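Local coordinates for tRNA threonylcarbamoyladenosine biosynthesis protein TsaB (Pseudomonas aeruginosa, PDB 5BR9) that probably takes part in making the threonylcarbamoyladenosine modification of tRNA, as a TsaB-type member of the KAE1/TsaD family, at residues R110-R113 / A117-V120; V157-D162 / A166-A171. One frame throughout, in Å; residues are numbered along the deposited sequence.

How the contacts relate
Helix 103-115 runs out and the chain turns at once into strand 119-125; contact 1, between 110-113 and 117-120, closes that short turn. The chain then forms the antiparallel strands 131-139 and 142-152 and enters a long irregular loop. Contact 2, between 157-162 and 166-171, closes the last part of this loop as the chain returns to the same sheet in strand 168-171. The two closures follow in series, centres about 11 Å apart, and meet because strands 119-125 and 168-171 are parallel neighbours: Phe169 N probably hydrogen-bonds to Arg119 O at 2.9 Å, and Arg119 NE lies 2.8 Å from Asp167 OD2 in a salt bridge, although the Asp167 side chain is poorly ordered.

Contact 1. Residues R110-R113 / A117-V120; sequences RAYR and AERV
Tyr112 on the last turns of helix 103-115 faces Ala117 just before strand 119-125, their CA atoms 4.6 Å apart, and no hydrogen bond joins the two segments. The short turn between them holds the backbones close, and Tyr112 CA makes a C-H...O contact with Ala117 O at 3.4 Å, with a bent angle of 135° at the hydrogen. The same carbonyl oxygen lies in the plane of the tyrosine ring at its edge, where CD1 approaches Ala117 O to 3.4 Å. The phenol is sent along this path by a chi1 of 166°, which sets CG opposite the backbone N. Further out, the ring and the extended Glu118 chain run side by side in the same direction; Glu118 CG comes within 4.1 Å of Tyr112 CE1, while the carboxylate plane is turned 60° from the ring. On the buried side, Ala111 points its methyl toward the strand and meets Val120 CG2 at 3.8 Å. Phe169 of strand 168-171 touches Ala111 and Ala117, and Met143 touches both Tyr112 and Val120, so this small apolar junction is continued by neighbouring strands. Arg113 reaches the other way, to a salt bridge with Asp198. Here a helix packs back on the strand it leads into, 119-125, the central strand of the second five-stranded mixed sheet of the ASKHA (actin-like ATPase) fold.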
# COMPACT_ATOMS: atom_id res chain seq x y z
N ARG A 110 8.83 -10.43 -21.12
CA ARG A 110 9.32 -9.28 -21.89
C ARG A 110 10.52 -9.63 -22.76
O ARG A 110 10.59 -9.23 -23.93
CB ARG A 110 9.69 -8.12 -20.98
CG ARG A 110 10.23 -6.93 -21.76
CD ARG A 110 10.28 -5.68 -20.92
NE ARG A 110 10.64 -4.52 -21.74
CZ ARG A 110 10.83 -3.29 -21.25
NH1 ARG A 110 10.68 -3.06 -19.96
NH2 ARG A 110 11.15 -2.31 -22.07
N ALA A 111 11.45 -10.39 -22.21
CA ALA A 111 12.64 -10.77 -22.97
C ALA A 111 12.23 -11.67 -24.14
O ALA A 111 12.82 -11.61 -25.22
CB ALA A 111 13.66 -11.45 -22.08
N TYR A 112 11.22 -12.50 -23.92
CA TYR A 112 10.70 -13.33 -24.98
C TYR A 112 10.12 -12.46 -26.10
O TYR A 112 10.45 -12.63 -27.26
CB TYR A 112 9.64 -14.29 -24.46
CG TYR A 112 8.85 -14.91 -25.58
CD1 TYR A 112 9.46 -15.78 -26.49
CD2 TYR A 112 7.50 -14.60 -25.77
CE1 TYR A 112 8.75 -16.33 -27.55
CE2 TYR A 112 6.77 -15.15 -26.84
CZ TYR A 112 7.41 -16.02 -27.72
OH TYR A 112 6.71 -16.58 -28.77
N ARG A 113 9.26 -11.50 -25.73
CA ARG A 113 8.63 -10.64 -26.71
C ARG A 113 9.64 -9.79 -27.48
O ARG A 113 9.52 -9.61 -28.70
CB ARG A 113 7.60 -9.72 -26.05
CG ARG A 113 6.94 -8.73 -27.00
CD ARG A 113 5.86 -7.91 -26.29
NE ARG A 113 6.35 -7.21 -25.10
CZ ARG A 113 7.00 -6.06 -25.13
NH1 ARG A 113 7.26 -5.47 -26.30
NH2 ARG A 113 7.40 -5.48 -24.00
N ALA A 117 13.82 -14.72 -27.10
CA ALA A 117 14.44 -15.77 -26.27
C ALA A 117 13.39 -16.66 -25.61
O ALA A 117 12.49 -16.18 -24.94
CB ALA A 117 15.34 -15.16 -25.21
N GLU A 118 13.51 -17.96 -25.81
CA GLU A 118 12.51 -18.89 -25.31
C GLU A 118 12.92 -19.50 -24.00
O GLU A 118 12.12 -20.14 -23.32
CB GLU A 118 12.25 -19.96 -26.37
CG GLU A 118 11.61 -19.33 -27.58
CD GLU A 118 11.06 -20.32 -28.56
OE1 GLU A 118 11.19 -21.54 -28.31
OE2 GLU A 118 10.48 -19.87 -29.57
N ARG A 119 14.18 -19.28 -23.63
CA ARG A 119 14.68 -19.65 -22.32
C ARG A 119 15.36 -18.44 -21.70
O ARG A 119 16.32 -17.89 -22.25
CB ARG A 119 15.64 -20.85 -22.42
CG ARG A 119 14.97 -22.04 -23.11
CD ARG A 119 15.54 -23.38 -22.72
NE ARG A 119 16.71 -23.73 -23.50
CZ ARG A 119 17.19 -24.97 -23.63
NH1 ARG A 119 18.27 -25.20 -24.36
NH2 ARG A 119 16.56 -25.98 -23.03
N VAL A 120 14.85 -18.02 -20.55
CA VAL A 120 15.35 -16.81 -19.89
C VAL A 120 15.64 -17.07 -18.43
O VAL A 120 14.81 -17.61 -17.70
CB VAL A 120 14.36 -15.63 -20.03
CG1 VAL A 120 14.86 -14.45 -19.19
CG2 VAL A 120 14.20 -15.21 -21.49

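Contact 2. Residues V157-D162 / A166-A171; sequences VAVPWD and ADWFGA
The loop leading into strand 168-171, in the second sheet of this ASKHA-type fold, brings Trp161 NE1 and Val159 CG1 over one face of the Trp168 indole. Trp161 brings its indole nitrogen in from above: NE1 stands 3.1 Å from Trp168 CG, displaced toward the rim of the indole. The two five-membered rings have centroids 4.4 Å apart and planes inclined at 52°, an oblique aromatic pair. Both tryptophans place CG between the backbone N and the carbonyl carbon, with chi1 47° in Trp161 and 65° in Trp168, which brings their indoles together across the gap between the backbones. Trp161 CZ2, on the benzo ring, packs on Trp168 CB at 3.6 Å. The nitrogen of Trp168 is engaged by the loop itself, since NE1 hydrogen-bonds to Ala163 O. Arg119 of the adjoining strand touches both indoles, and Ala121 and Pro185 also pack on Trp168. Val159 crosses Trp168 at about a right angle and makes a CH-pi contact, its CG1 4.0 Å from the centroid of the six-membered ring and closest to Trp168 CZ3, at 3.8 Å.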
# COMPACT_ATOMS: atom_id res chain seq x y z
N VAL A 157 23.50 -19.33 -8.06
CA VAL A 157 22.39 -19.43 -9.02
C VAL A 157 22.70 -20.50 -10.06
O VAL A 157 23.87 -20.71 -10.43
CB VAL A 157 22.05 -18.08 -9.73
CG1 VAL A 157 21.68 -17.00 -8.72
CG2 VAL A 157 23.16 -17.64 -10.66
N ALA A 158 21.65 -21.17 -10.53
CA ALA A 158 21.79 -22.25 -11.50
C ALA A 158 20.61 -22.30 -12.47
O ALA A 158 19.50 -21.89 -12.13
CB ALA A 158 21.95 -23.59 -10.77
N VAL A 159 20.86 -22.80 -13.68
CA VAL A 159 19.82 -22.94 -14.69
C VAL A 159 19.41 -24.42 -14.79
O VAL A 159 20.23 -25.30 -14.53
CB VAL A 159 20.29 -22.39 -16.05
CG1 VAL A 159 20.55 -20.89 -15.97
CG2 VAL A 159 21.52 -23.14 -16.55
N PRO A 160 18.14 -24.69 -15.16
CA PRO A 160 17.59 -26.05 -15.24
C PRO A 160 17.90 -26.76 -16.57
O PRO A 160 17.53 -27.92 -16.74
CB PRO A 160 16.07 -25.83 -15.12
CG PRO A 160 15.86 -24.49 -15.71
CD PRO A 160 17.11 -23.67 -15.50
N TRP A 161 18.56 -26.05 -17.48
CA TRP A 161 18.96 -26.61 -18.77
C TRP A 161 20.47 -26.64 -18.87
O TRP A 161 21.16 -26.08 -18.01
CB TRP A 161 18.36 -25.80 -19.92
CG TRP A 161 18.54 -24.34 -19.74
CD1 TRP A 161 19.71 -23.64 -19.83
CD2 TRP A 161 17.52 -23.39 -19.39
NE1 TRP A 161 19.48 -22.31 -19.57
CE2 TRP A 161 18.15 -22.12 -19.30
CE3 TRP A 161 16.15 -23.48 -19.15
CZ2 TRP A 161 17.45 -20.96 -18.98
CZ3 TRP A 161 15.45 -22.32 -18.83
CH2 TRP A 161 16.10 -21.08 -18.75
N ASP A 162 21.00 -27.24 -19.94
CA ASP A 162 22.44 -27.24 -20.17
C ASP A 162 22.97 -25.81 -20.27
O ASP A 162 22.51 -25.03 -21.10
CB ASP A 162 22.78 -28.04 -21.43
CG ASP A 162 24.25 -27.93 -21.83
OD1 ASP A 162 24.55 -28.14 -23.02
OD2 ASP A 162 25.09 -27.64 -20.96
N ALA A 166 23.67 -22.09 -26.08
CA ALA A 166 23.81 -20.68 -26.40
C ALA A 166 22.47 -19.98 -26.68
O ALA A 166 22.44 -18.88 -27.23
CB ALA A 166 24.75 -20.53 -27.61
N ASP A 167 21.37 -20.61 -26.29
CA ASP A 167 20.05 -20.07 -26.63
C ASP A 167 19.36 -19.36 -25.45
O ASP A 167 18.44 -18.56 -25.66
CB ASP A 167 19.15 -21.19 -27.15
CG ASP A 167 18.87 -22.23 -26.09
OD1 ASP A 167 19.85 -22.81 -25.56
OD2 ASP A 167 17.68 -22.46 -25.78
N TRP A 168 19.80 -19.62 -24.23
CA TRP A 168 19.18 -18.95 -23.10
C TRP A 168 19.76 -17.54 -22.85
O TRP A 168 20.92 -17.25 -23.16
CB TRP A 168 19.28 -19.81 -21.84
CG TRP A 168 20.65 -20.06 -21.33
CD1 TRP A 168 21.57 -20.93 -21.85
CD2 TRP A 168 21.27 -19.46 -20.19
NE1 TRP A 168 22.72 -20.90 -21.10
CE2 TRP A 168 22.56 -20.01 -20.07
CE3 TRP A 168 20.85 -18.51 -19.25
CZ2 TRP A 168 23.44 -19.64 -19.05
CZ3 TRP A 168 21.73 -18.14 -18.24
CH2 TRP A 168 23.00 -18.70 -18.15
N PHE A 169 18.92 -16.67 -22.29
CA PHE A 169 19.18 -15.24 -22.20
C PHE A 169 19.08 -14.78 -20.75
O PHE A 169 18.23 -15.26 -20.00
CB PHE A 169 18.16 -14.51 -23.11
CG PHE A 169 18.28 -12.99 -23.14
CD1 PHE A 169 19.14 -12.37 -24.05
CD2 PHE A 169 17.49 -12.19 -22.33
CE1 PHE A 169 19.23 -10.98 -24.11
CE2 PHE A 169 17.57 -10.80 -22.39
CZ PHE A 169 18.45 -10.19 -23.28
N GLY A 170 19.93 -13.84 -20.36
CA GLY A 170 19.88 -13.29 -19.02
C GLY A 170 19.17 -11.93 -19.00
O GLY A 170 19.54 -10.98 -19.71
N ALA A 171 18.14 -11.84 -18.17
CA ALA A 171 17.36 -10.62 -18.09
C ALA A 171 17.28 -10.11 -16.67
O ALA A 171 17.02 -10.87 -15.74
CB ALA A 171 15.96 -10.86 -18.62